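Local coordinates for protein possible prolidase (Bifidobacterium longum NCC2705, PDB 2P9B) that is a putative prolidase of the amidohydrolase family, whose members are generally assigned hydrolysis of carbon-nitrogen bonds other than peptide bonds, at residues A[189-192]-A[193-197]; A[251-254]-A[255-259]. All coordinates share one frame; numbering follows the deposited sequence.

Contact 1. Residues A[189-192]-A[193-197]; sequences TAVA and QNLKA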
ATOM      1  N   THR A 189      20.485  -8.108  15.151  1.00 20.52           N
ATOM      2  CA  THR A 189      21.628  -7.907  14.264  1.00 21.25           C
ATOM      3  C   THR A 189      21.159  -7.839  12.815  1.00 19.73           C
ATOM      4  O   THR A 189      21.664  -7.047  12.024  1.00 18.52           O
ATOM      5  CB  THR A 189      22.653  -9.050  14.407  1.00 22.52           C
ATOM      6  OG1 THR A 189      23.177  -9.055  15.741  1.00 24.78           O
ATOM      7  CG2 THR A 189      23.796  -8.871  13.424  1.00 22.66           C
ATOM      8  N   ALA A 190      20.182  -8.670  12.473  1.00 19.17           N
ATOM      9  CA  ALA A 190      19.667  -8.699  11.120  1.00 19.25           C
ATOM     10  C   ALA A 190      18.975  -7.393  10.746  1.00 18.11           C
ATOM     11  O   ALA A 190      19.200  -6.860   9.658  1.00 18.06           O
ATOM     12  CB  ALA A 190      18.711  -9.874  10.955  1.00 21.08           C
ATOM     13  N   VAL A 191      18.143  -6.870  11.640  1.00 17.07           N
ATOM     14  CA  VAL A 191      17.447  -5.625  11.351  1.00 16.76           C
ATOM     15  C   VAL A 191      18.460  -4.479  11.244  1.00 16.20           C
ATOM     16  O   VAL A 191      18.291  -3.566  10.439  1.00 15.53           O
ATOM     17  CB  VAL A 191      16.377  -5.307  12.436  1.00 18.86           C
ATOM     18  CG1 VAL A 191      17.036  -5.082  13.783  1.00 21.35           C
ATOM     19  CG2 VAL A 191      15.564  -4.090  12.023  1.00 21.35           C
ATOM     20  N   ALA A 192      19.519  -4.537  12.044  1.00 15.18           N
ATOM     21  CA  ALA A 192      20.544  -3.496  12.007  1.00 15.44           C
ATOM     22  C   ALA A 192      21.196  -3.462  10.626  1.00 15.06           C
ATOM     23  O   ALA A 192      21.541  -2.392  10.111  1.00 15.21           O
ATOM     24  CB  ALA A 192      21.597  -3.752  13.073  1.00 16.36           C
ATOM     25  N   GLN A 193      21.370  -4.640  10.034  1.00 16.01           N
ATOM     26  CA  GLN A 193      21.970  -4.746   8.709  1.00 17.08           C
ATOM     27  C   GLN A 193      21.091  -4.018   7.698  1.00 15.93           C
ATOM     28  O   GLN A 193      21.591  -3.303   6.831  1.00 14.72           O
ATOM     29  CB  GLN A 193      22.126  -6.218   8.307  1.00 20.30           C
ATOM     30  CG  GLN A 193      22.980  -7.019   9.283  1.00 25.96           C
ATOM     31  CD  GLN A 193      23.208  -8.461   8.849  1.00 30.42           C
ATOM     32  OE1 GLN A 193      22.262  -9.195   8.564  1.00 32.73           O
ATOM     33  NE2 GLN A 193      24.471  -8.872   8.806  1.00 32.66           N
ATOM     34  N   ASN A 194      19.779  -4.201   7.812  1.00 15.09           N
ATOM     35  CA  ASN A 194      18.854  -3.539   6.906  1.00 14.48           C
ATOM     36  C   ASN A 194      18.874  -2.034   7.113  1.00 12.82           C
ATOM     37  O   ASN A 194      18.915  -1.275   6.153  1.00 13.27           O
ATOM     38  CB  ASN A 194      17.431  -4.063   7.103  1.00 15.32           C
ATOM     39  CG  ASN A 194      17.072  -5.153   6.115  1.00 17.72           C
ATOM     40  OD1 ASN A 194      17.888  -5.542   5.283  1.00 20.33           O
ATOM     41  ND2 ASN A 194      15.842  -5.648   6.200  1.00 16.50           N
ATOM     42  N   LEU A 195      18.847  -1.607   8.370  1.00 12.52           N
ATOM     43  CA  LEU A 195      18.866  -0.183   8.684  1.00 11.61           C
ATOM     44  C   LEU A 195      20.152   0.461   8.163  1.00 12.01           C
ATOM     45  O   LEU A 195      20.119   1.534   7.553  1.00 13.22           O
ATOM     46  CB  LEU A 195      18.741   0.019  10.198  1.00 12.59           C
ATOM     47  CG  LEU A 195      17.405  -0.422  10.809  1.00 13.17           C
ATOM     48  CD1 LEU A 195      17.491  -0.405  12.327  1.00 14.09           C
ATOM     49  CD2 LEU A 195      16.298   0.504  10.322  1.00 15.13           C
ATOM     50  N   LYS A 196      21.283  -0.194   8.405  1.00 12.20           N
ATOM     51  CA  LYS A 196      22.568   0.319   7.948  1.00 13.69           C
ATOM     52  C   LYS A 196      22.565   0.467   6.425  1.00 13.37           C
ATOM     53  O   LYS A 196      23.179   1.385   5.877  1.00 13.42           O
ATOM     54  CB  LYS A 196      23.696  -0.624   8.393  1.00 13.84           C
ATOM     55  CG  LYS A 196      25.097  -0.221   7.917  1.00 15.02           C
ATOM     56  CD  LYS A 196      25.471   1.192   8.363  1.00 17.95           C
ATOM     57  CE  LYS A 196      26.808   1.616   7.757  1.00 19.55           C
ATOM     58  NZ  LYS A 196      27.032   3.083   7.835  1.00 18.32           N
ATOM     59  N   ALA A 197      21.855  -0.435   5.751  1.00 13.08           N
ATOM     60  CA  ALA A 197      21.764  -0.420   4.295  1.00 14.10           C
ATOM     61  C   ALA A 197      20.857   0.685   3.763  1.00 14.59           C
ATOM     62  O   ALA A 197      20.810   0.925   2.555  1.00 17.59           O
ATOM     63  CB  ALA A 197      21.288  -1.771   3.789  1.00 14.65           C
TER
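Q193 meets the preceding turn of its own helix through the backbone of T189 and A190. With CG anti to its own carbonyl carbon (chi1 -58°), the side chain runs back along the helix: CG comes within 3.0 Å of T189 O, a tight approach, and beyond it the extended chain carries the amide over A190, where OE1 lies 3.7 Å from A190 CA. These side-chain approaches are packing; the hydrogen bonds to that turn come from the backbone N. Q193 N donates to T189 O at 3.1 Å, and its second bond, to A190 O, is weak because the N-H...O angle is only 121°. A192 takes part chiefly through its carbonyl: A192 O accepts K196 N at 2.8 Å in a nearly straight bond, and the CB of K196 rests beside the same oxygen before the lysine chain leads away. V191 and L195, one turn apart on another side of the helix, point the same way and lie alongside each other. The touching branches are V191 CG2 and L195 CD1, 4.2 Å apart, which is a loose apolar contact; L195 CG packs closer, 3.3 Å from V191 O, the oxygen that also accepts L195 N at 2.9 Å. The i to i+4 bonds identify regular alpha-helix; T189, Q193 and K196 lie on its exposed side. T189 OG1 bonds back to E185 O in the same helix, whereas N194 is anchored inward, its OD1 to Y140 OH and its ND2 to P164 O. Helix 184-196 is thereby seated against the body of the protein: A190 and V191 touch strand 166-167, A190 and N194 touch strand 177-178, and V191 and L195 lean on E235 of helix 226-238.

Contact 2. Residues A[251-254]-A[255-259]; sequences EGVR and RSLLA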
ATOM      1  N   GLU A 251      -2.642 -16.557  16.334  1.00 15.64           N
ATOM      2  CA  GLU A 251      -1.438 -16.642  17.147  1.00 15.86           C
ATOM      3  C   GLU A 251      -0.347 -15.745  16.569  1.00 15.61           C
ATOM      4  O   GLU A 251       0.360 -15.061  17.310  1.00 15.05           O
ATOM      5  CB  GLU A 251      -0.936 -18.083  17.224  1.00 17.70           C
ATOM      6  CG  GLU A 251       0.284 -18.267  18.118  1.00 18.38           C
ATOM      7  CD  GLU A 251       0.091 -17.697  19.521  1.00 19.22           C
ATOM      8  OE1 GLU A 251      -1.054 -17.694  20.019  1.00 19.25           O
ATOM      9  OE2 GLU A 251       1.091 -17.271  20.135  1.00 20.13           O
ATOM     10  N   GLY A 252      -0.219 -15.749  15.244  1.00 15.16           N
ATOM     11  CA  GLY A 252       0.783 -14.926  14.594  1.00 14.85           C
ATOM     12  C   GLY A 252       0.486 -13.454  14.782  1.00 15.82           C
ATOM     13  O   GLY A 252       1.379 -12.643  15.045  1.00 16.16           O
ATOM     14  N   VAL A 253      -0.784 -13.101  14.646  1.00 14.21           N
ATOM     15  CA  VAL A 253      -1.192 -11.716  14.817  1.00 13.40           C
ATOM     16  C   VAL A 253      -0.939 -11.289  16.256  1.00 14.47           C
ATOM     17  O   VAL A 253      -0.385 -10.220  16.505  1.00 14.20           O
ATOM     18  CB  VAL A 253      -2.682 -11.543  14.462  1.00 12.81           C
ATOM     19  CG1 VAL A 253      -3.154 -10.142  14.820  1.00 13.83           C
ATOM     20  CG2 VAL A 253      -2.875 -11.805  12.970  1.00 13.62           C
ATOM     21  N   ARG A 254      -1.320 -12.149  17.199  1.00 15.26           N
ATOM     22  CA  ARG A 254      -1.139 -11.853  18.616  1.00 16.97           C
ATOM     23  C   ARG A 254       0.323 -11.587  18.961  1.00 15.04           C
ATOM     24  O   ARG A 254       0.642 -10.589  19.604  1.00 15.64           O
ATOM     25  CB  ARG A 254      -1.672 -13.009  19.471  1.00 19.46           C
ATOM     26  CG  ARG A 254      -1.727 -12.711  20.961  1.00 25.83           C
ATOM     27  CD  ARG A 254      -2.568 -13.750  21.682  1.00 29.19           C
ATOM     28  NE  ARG A 254      -2.751 -13.433  23.096  1.00 34.69           N
ATOM     29  CZ  ARG A 254      -1.813 -13.574  24.029  1.00 36.89           C
ATOM     30  NH1 ARG A 254      -0.610 -14.034  23.705  1.00 36.62           N
ATOM     31  NH2 ARG A 254      -2.082 -13.256  25.289  1.00 38.36           N
ATOM     32  N   ARG A 255       1.210 -12.481  18.531  1.00 14.71           N
ATOM     33  CA  ARG A 255       2.633 -12.325  18.811  1.00 14.35           C
ATOM     34  C   ARG A 255       3.197 -11.062  18.181  1.00 13.29           C
ATOM     35  O   ARG A 255       4.007 -10.364  18.794  1.00 14.65           O
ATOM     36  CB  ARG A 255       3.422 -13.530  18.301  1.00 15.40           C
ATOM     37  CG  ARG A 255       3.105 -14.832  19.007  1.00 16.60           C
ATOM     38  CD  ARG A 255       4.039 -15.933  18.543  1.00 17.72           C
ATOM     39  NE  ARG A 255       3.696 -17.224  19.135  1.00 19.24           N
ATOM     40  CZ  ARG A 255       4.427 -18.326  18.992  1.00 21.97           C
ATOM     41  NH1 ARG A 255       5.544 -18.295  18.273  1.00 20.39           N
ATOM     42  NH2 ARG A 255       4.043 -19.459  19.567  1.00 23.26           N
ATOM     43  N   SER A 256       2.772 -10.775  16.954  1.00 13.75           N
ATOM     44  CA  SER A 256       3.253  -9.590  16.248  1.00 13.38           C
ATOM     45  C   SER A 256       2.850  -8.323  16.993  1.00 14.18           C
ATOM     46  O   SER A 256       3.662  -7.421  17.182  1.00 14.55           O
ATOM     47  CB  SER A 256       2.680  -9.547  14.830  1.00 11.72           C
ATOM     48  OG  SER A 256       3.146 -10.643  14.058  1.00 13.14           O
ATOM     49  N   LEU A 257       1.587  -8.264  17.408  1.00 14.50           N
ATOM     50  CA  LEU A 257       1.077  -7.109  18.128  1.00 14.27           C
ATOM     51  C   LEU A 257       1.786  -6.941  19.467  1.00 14.52           C
ATOM     52  O   LEU A 257       2.128  -5.827  19.857  1.00 15.63           O
ATOM     53  CB  LEU A 257      -0.437  -7.244  18.335  1.00 14.92           C
ATOM     54  CG  LEU A 257      -1.285  -7.115  17.061  1.00 16.30           C
ATOM     55  CD1 LEU A 257      -2.753  -7.366  17.373  1.00 16.25           C
ATOM     56  CD2 LEU A 257      -1.096  -5.723  16.473  1.00 15.84           C
ATOM     57  N   LEU A 258       2.016  -8.050  20.164  1.00 16.04           N
ATOM     58  CA  LEU A 258       2.697  -7.999  21.452  1.00 17.50           C
ATOM     59  C   LEU A 258       4.112  -7.447  21.278  1.00 17.14           C
ATOM     60  O   LEU A 258       4.584  -6.661  22.094  1.00 17.87           O
ATOM     61  CB  LEU A 258       2.758  -9.398  22.087  1.00 19.47           C
ATOM     62  CG  LEU A 258       1.471  -9.946  22.713  1.00 22.22           C
ATOM     63  CD1 LEU A 258       1.618 -11.434  22.993  1.00 24.65           C
ATOM     64  CD2 LEU A 258       1.170  -9.190  23.999  1.00 24.50           C
ATOM     65  N   ALA A 259       4.773  -7.847  20.196  1.00 17.62           N
ATOM     66  CA  ALA A 259       6.133  -7.392  19.916  1.00 16.07           C
ATOM     67  C   ALA A 259       6.196  -5.905  19.577  1.00 16.47           C
ATOM     68  O   ALA A 259       7.243  -5.273  19.727  1.00 17.36           O
ATOM     69  CB  ALA A 259       6.733  -8.211  18.778  1.00 16.75           C
TER
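Torsions on both sides bring E251 and R255 together: E251 has CG anti to its backbone N and a bent second torsion (chi2 53°), turning its carboxylate along the helix, while R255 sets CG anti to its own carbonyl carbon (chi1 -65°) and then extends straight back past E251. The chains cross obliquely, and R255 NE donates to E251 OE2 at 2.8 Å with an N-H...O angle of 161°. OE2 lies at the guanidinium edge, close to its plane, and uses its anti lone pair, away from OE1. The carboxylate and guanidinium planes are nearly perpendicular, and R255 NH2 stays 3.7 Å from E251 OE2, so NE is the one donor in this i to i+4 salt bridge, which is not a two-pronged pair. R255 NH1 has a further partner in M224 O, which helps fix the guanidinium. With the arginine chain replaced by an alanine here, E251 OE2 is likely to lose its charged mate and a gap to open against V226 and M229 of helix 226-238. Helix 250-259 is the crossover of a beta-alpha-beta unit between strands 243-247 and 263-264, as expected in the TIM-barrel-like fold of amidohydrolases. On its barrel-facing side V253 and L257 lie side by side, CG1 of V253 3.8 Å from CD1 of L257, and both touch I264 of the following strand. S256, also buried there, turns its hydroxyl back one turn: OG donates to G252 O at 2.8 Å and S256 N to the same oxygen at 3.0 Å, the two donors arriving from opposite faces of the carbonyl plane. Elsewhere, the extended R254 crosses L258 at a slant, with NH1 3.5 Å from L258 CD1, while its NE forms a salt bridge to E273 of helix 272-279.

From the N terminus, the chain reaches contact 1 first, within helix 184-196, and contact 2 later, within helix 250-259. Each joins successive turns of one helix, so neither closes a long loop; the two stand in series, neither nested nor crossing. Between them run strand 202-205, helix 226-238 and strand 243-247. The centres of contacts 1 and 2 lie 22 Å apart. The nearest atoms of contact 1 and contact 2 are about 11 Å apart, so the two do not touch. Helix 226-238 is the shared neighbour: E235 meets residues of contact 1 and M229 residues of contact 2. Helix 184-196 precedes the parallel sheet that begins with strand 202-205, while helix 250-259 links two of its inner strands.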